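Local atomic coordinates of putative glucoamylase (Bacteroides uniformis, PDB entry 4GL3), a protein that is a putative glucoamylase, probably a glycoside hydrolase that releases glucose from the ends of starch-like or related glucans. Residues Ile235-Leu249 / Ala269-Asn282. Numbering follows the deposited sequence.
Sequences IKLPLGNNHGKGGPL and ADYEEQMKAHTLIN
The imidazole of His-278 is sandwiched between Leu-249 CD1, 3.7 Å above one face, and Gly-246 CA over the opposite face, both in CH-pi contact. At the ring edge, NE2 donates to Gly-247 O (2.9 Å), which lies in the ring plane, although the donor stands above the plane of that carbonyl. With CG anti to the backbone N (chi1 -169°), the ring is thrown off the helix into the loop. A water bridges Lys-245 O, Gly-247 O and Asn-282 ND2, while Asn-282 OD1 accepts from Leu-303 N. A second flat group, the amide of Gln-274, reads both backbone polar atoms of Leu-239: OE1 accepts from Leu-239 N at 2.8 Å, and NE2 donates to Leu-239 O at 2.9 Å. A bend at chi2 (65°) turns the amide toward the strand, and Pro-238 CD packs against OE1. A leucine in place of Gln-274 would probably leave the N-H and carbonyl of Leu-239 without these mates in a buried setting. The contact lays helix 271-288 across the two-stranded antiparallel hairpin of 227-232 and 235-239, with the type I' turn from Gly-244 to Gly-247 bringing Gly-246 CA onto the ring of His-278. Asp-270 N-caps the helix through OD1. Between the polar sites, Ala-277 CB sits 3.3 Å from Lys-236 O, the side chains of Ile-281 and Ile-235 pass each other in opposite directions (Ile-281 CG1 against Ile-235 CB), and Ile-281 CD1 also meets Leu-237 CB. At the more exposed margin, Lys-236 NZ forms a salt bridge with Glu-273 OE2 at 3.5 Å, the two side chains crossing at about a right angle.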
# COMPACT_ATOMS: atom_id res chain seq x y z
N ILE A 235 16.07 -14.44 -14.12
CA ILE A 235 14.61 -14.35 -13.89
C ILE A 235 13.94 -13.35 -14.85
O ILE A 235 14.32 -12.18 -14.94
CB ILE A 235 14.31 -13.96 -12.43
CG1 ILE A 235 15.00 -14.96 -11.45
CG2 ILE A 235 12.81 -13.91 -12.16
CD1 ILE A 235 15.34 -14.40 -10.07
N LYS A 236 12.89 -13.81 -15.53
CA LYS A 236 12.17 -13.02 -16.49
C LYS A 236 11.23 -12.09 -15.70
O LYS A 236 10.44 -12.57 -14.87
CB LYS A 236 11.37 -13.95 -17.41
CG LYS A 236 11.02 -13.37 -18.78
CD LYS A 236 9.66 -13.86 -19.31
CE LYS A 236 8.51 -13.05 -18.72
NZ LYS A 236 7.15 -13.53 -19.13
N LEU A 237 11.33 -10.77 -15.93
CA LEU A 237 10.46 -9.78 -15.28
C LEU A 237 9.43 -9.24 -16.29
O LEU A 237 9.82 -8.48 -17.19
CB LEU A 237 11.32 -8.62 -14.72
CG LEU A 237 10.62 -7.47 -13.99
CD1 LEU A 237 9.90 -7.94 -12.73
CD2 LEU A 237 11.64 -6.37 -13.67
N PRO A 238 8.13 -9.62 -16.16
CA PRO A 238 7.15 -9.21 -17.19
C PRO A 238 7.03 -7.71 -17.41
O PRO A 238 7.02 -7.25 -18.56
CB PRO A 238 5.82 -9.79 -16.68
CG PRO A 238 6.24 -10.99 -15.84
CD PRO A 238 7.56 -10.60 -15.21
N LEU A 239 6.98 -6.96 -16.32
CA LEU A 239 6.70 -5.53 -16.33
C LEU A 239 7.68 -4.72 -15.44
O LEU A 239 8.31 -5.23 -14.50
CB LEU A 239 5.27 -5.27 -15.85
CG LEU A 239 4.06 -5.98 -16.53
CD1 LEU A 239 2.77 -5.70 -15.73
CD2 LEU A 239 3.95 -5.58 -18.00
N GLY A 240 7.75 -3.42 -15.72
CA GLY A 240 8.38 -2.49 -14.79
C GLY A 240 9.69 -1.89 -15.30
O GLY A 240 10.24 -2.29 -16.34
N ASN A 241 10.19 -0.94 -14.51
CA ASN A 241 11.38 -0.16 -14.81
C ASN A 241 12.57 -1.04 -15.18
O ASN A 241 12.92 -1.99 -14.45
CB ASN A 241 11.72 0.68 -13.56
CG ASN A 241 12.71 1.77 -13.85
OD1 ASN A 241 13.90 1.53 -14.07
ND2 ASN A 241 12.21 3.01 -13.82
N ASN A 242 13.24 -0.70 -16.26
CA ASN A 242 14.41 -1.46 -16.69
C ASN A 242 15.68 -1.33 -15.78
O ASN A 242 16.12 -2.32 -15.19
CB ASN A 242 14.72 -1.07 -18.15
CG ASN A 242 15.88 -1.85 -18.74
OD1 ASN A 242 16.26 -2.90 -18.24
ND2 ASN A 242 16.40 -1.36 -19.85
N HIS A 243 16.26 -0.13 -15.72
CA HIS A 243 17.46 0.18 -14.93
C HIS A 243 17.20 -0.16 -13.45
O HIS A 243 18.09 -0.65 -12.74
CB HIS A 243 17.83 1.68 -15.12
CG HIS A 243 19.03 2.15 -14.34
ND1 HIS A 243 18.93 2.99 -13.24
CD2 HIS A 243 20.36 1.94 -14.52
CE1 HIS A 243 20.13 3.25 -12.77
NE2 HIS A 243 21.02 2.63 -13.53
N GLY A 244 15.98 0.05 -13.00
CA GLY A 244 15.63 -0.26 -11.61
C GLY A 244 15.29 -1.70 -11.32
O GLY A 244 14.94 -2.03 -10.18
N LYS A 245 15.42 -2.58 -12.33
CA LYS A 245 15.08 -4.00 -12.19
C LYS A 245 13.70 -4.18 -11.54
O LYS A 245 13.51 -4.95 -10.61
CB LYS A 245 16.15 -4.73 -11.39
CG LYS A 245 17.56 -4.47 -11.91
CD LYS A 245 18.59 -5.42 -11.32
CE LYS A 245 20.02 -4.89 -11.50
NZ LYS A 245 20.42 -4.80 -12.91
N GLY A 246 12.74 -3.44 -12.05
CA GLY A 246 11.36 -3.45 -11.53
C GLY A 246 11.00 -2.25 -10.65
O GLY A 246 9.83 -1.88 -10.53
N GLY A 247 12.02 -1.64 -10.06
CA GLY A 247 11.82 -0.50 -9.20
C GLY A 247 11.87 -0.87 -7.72
O GLY A 247 12.18 -2.01 -7.35
N PRO A 248 11.60 0.10 -6.86
CA PRO A 248 11.40 -0.16 -5.43
C PRO A 248 10.35 -1.26 -5.19
O PRO A 248 9.30 -1.33 -5.90
CB PRO A 248 10.90 1.18 -4.88
CG PRO A 248 11.08 2.19 -5.99
CD PRO A 248 11.18 1.45 -7.29
N LEU A 249 10.63 -2.14 -4.23
CA LEU A 249 9.80 -3.37 -4.04
C LEU A 249 8.37 -3.06 -3.61
O LEU A 249 7.49 -3.90 -3.82
CB LEU A 249 10.49 -4.42 -3.14
CG LEU A 249 9.97 -5.86 -3.22
CD1 LEU A 249 9.82 -6.42 -4.66
CD2 LEU A 249 10.85 -6.76 -2.38
N ALA A 269 0.05 -9.30 -18.59
CA ALA A 269 0.88 -10.09 -17.68
C ALA A 269 0.10 -11.09 -16.83
O ALA A 269 -1.13 -10.99 -16.63
CB ALA A 269 1.69 -9.18 -16.76
N ASP A 270 0.88 -12.05 -16.33
CA ASP A 270 0.48 -12.91 -15.21
C ASP A 270 1.02 -12.24 -13.96
O ASP A 270 2.23 -12.18 -13.74
CB ASP A 270 1.07 -14.30 -15.41
CG ASP A 270 0.89 -15.23 -14.23
OD1 ASP A 270 0.62 -14.79 -13.10
OD2 ASP A 270 1.04 -16.42 -14.43
N TYR A 271 0.11 -11.70 -13.16
CA TYR A 271 0.53 -10.83 -12.06
C TYR A 271 1.17 -11.59 -10.93
O TYR A 271 2.00 -11.03 -10.21
CB TYR A 271 -0.60 -9.92 -11.60
CG TYR A 271 -0.82 -8.86 -12.66
CD1 TYR A 271 0.01 -7.75 -12.74
CD2 TYR A 271 -1.79 -9.02 -13.65
CE1 TYR A 271 -0.14 -6.81 -13.76
CE2 TYR A 271 -1.95 -8.08 -14.66
CZ TYR A 271 -1.11 -6.98 -14.72
OH TYR A 271 -1.25 -6.06 -15.74
N GLU A 272 0.84 -12.86 -10.78
CA GLU A 272 1.52 -13.68 -9.79
C GLU A 272 3.01 -13.84 -10.15
O GLU A 272 3.88 -13.75 -9.28
CB GLU A 272 0.87 -15.06 -9.68
CG GLU A 272 1.41 -15.89 -8.53
CD GLU A 272 0.60 -17.18 -8.30
OE1 GLU A 272 -0.39 -17.45 -9.04
OE2 GLU A 272 0.96 -17.91 -7.38
N GLU A 273 3.28 -14.10 -11.42
CA GLU A 273 4.64 -14.15 -11.93
C GLU A 273 5.34 -12.79 -11.71
O GLU A 273 6.49 -12.75 -11.28
CB GLU A 273 4.64 -14.49 -13.42
CG GLU A 273 6.03 -14.80 -13.97
CD GLU A 273 6.10 -14.91 -15.51
OE1 GLU A 273 5.10 -14.67 -16.24
OE2 GLU A 273 7.22 -15.22 -16.01
N GLN A 274 4.65 -11.69 -11.98
CA GLN A 274 5.24 -10.36 -11.82
C GLN A 274 5.74 -10.17 -10.38
O GLN A 274 6.88 -9.69 -10.16
CB GLN A 274 4.24 -9.24 -12.18
CG GLN A 274 4.75 -7.81 -11.91
CD GLN A 274 5.94 -7.40 -12.78
OE1 GLN A 274 6.20 -8.03 -13.82
NE2 GLN A 274 6.64 -6.32 -12.39
N MSE A 275 4.88 -10.50 -9.40
CA MSE A 275 5.17 -10.17 -8.00
C MSE A 275 6.33 -11.05 -7.50
O MSE A 275 7.25 -10.56 -6.83
CB MSE A 275 3.96 -10.34 -7.08
CG MSE A 275 2.75 -9.54 -7.42
SE MSE A 275 3.13 -7.73 -7.91
CE MSE A 275 1.88 -7.55 -9.39
N LYS A 276 6.32 -12.32 -7.89
CA LYS A 276 7.40 -13.24 -7.56
C LYS A 276 8.71 -12.84 -8.22
O LYS A 276 9.73 -12.82 -7.56
CB LYS A 276 7.05 -14.68 -7.94
CG LYS A 276 5.91 -15.22 -7.10
CD LYS A 276 5.70 -16.73 -7.21
CE LYS A 276 4.70 -17.18 -6.14
NZ LYS A 276 3.85 -18.30 -6.62
N ALA A 277 8.66 -12.52 -9.51
CA ALA A 277 9.87 -12.13 -10.26
C ALA A 277 10.49 -10.89 -9.64
O ALA A 277 11.68 -10.86 -9.37
CB ALA A 277 9.56 -11.89 -11.76
N HIS A 278 9.69 -9.87 -9.41
CA HIS A 278 10.21 -8.63 -8.85
C HIS A 278 10.84 -8.86 -7.47
O HIS A 278 11.94 -8.38 -7.18
CB HIS A 278 9.11 -7.61 -8.76
CG HIS A 278 9.58 -6.22 -8.44
ND1 HIS A 278 8.71 -5.15 -8.41
CD2 HIS A 278 10.81 -5.72 -8.14
CE1 HIS A 278 9.38 -4.06 -8.09
NE2 HIS A 278 10.66 -4.37 -7.93
N THR A 279 10.14 -9.60 -6.61
CA THR A 279 10.69 -9.94 -5.29
C THR A 279 12.02 -10.67 -5.37
O THR A 279 12.97 -10.36 -4.65
CB THR A 279 9.65 -10.74 -4.49
OG1 THR A 279 8.45 -9.96 -4.36
CG2 THR A 279 10.19 -11.19 -3.10
N LEU A 280 12.12 -11.65 -6.26
CA LEU A 280 13.33 -12.51 -6.29
C LEU A 280 14.49 -11.79 -6.95
O LEU A 280 15.63 -11.95 -6.57
CB LEU A 280 13.04 -13.84 -7.00
CG LEU A 280 12.12 -14.79 -6.20
CD1 LEU A 280 12.04 -16.17 -6.84
CD2 LEU A 280 12.63 -14.92 -4.77
N ILE A 281 14.20 -10.95 -7.93
CA ILE A 281 15.21 -10.08 -8.53
C ILE A 281 15.79 -9.06 -7.51
O ILE A 281 17.00 -8.87 -7.45
CB ILE A 281 14.65 -9.39 -9.78
CG1 ILE A 281 14.48 -10.44 -10.91
CG2 ILE A 281 15.53 -8.22 -10.21
CD1 ILE A 281 13.52 -9.97 -12.03
N ASN A 282 14.92 -8.42 -6.74
CA ASN A 282 15.34 -7.47 -5.68
C ASN A 282 16.26 -8.17 -4.67
O ASN A 282 17.37 -7.71 -4.34
CB ASN A 282 14.06 -6.88 -5.05
CG ASN A 282 14.31 -5.65 -4.21
OD1 ASN A 282 14.74 -5.77 -3.06
ND2 ASN A 282 13.98 -4.45 -4.76
O HOH W 1 9.53 -14.88 -14.36
O HOH W 2 13.86 -4.36 -7.71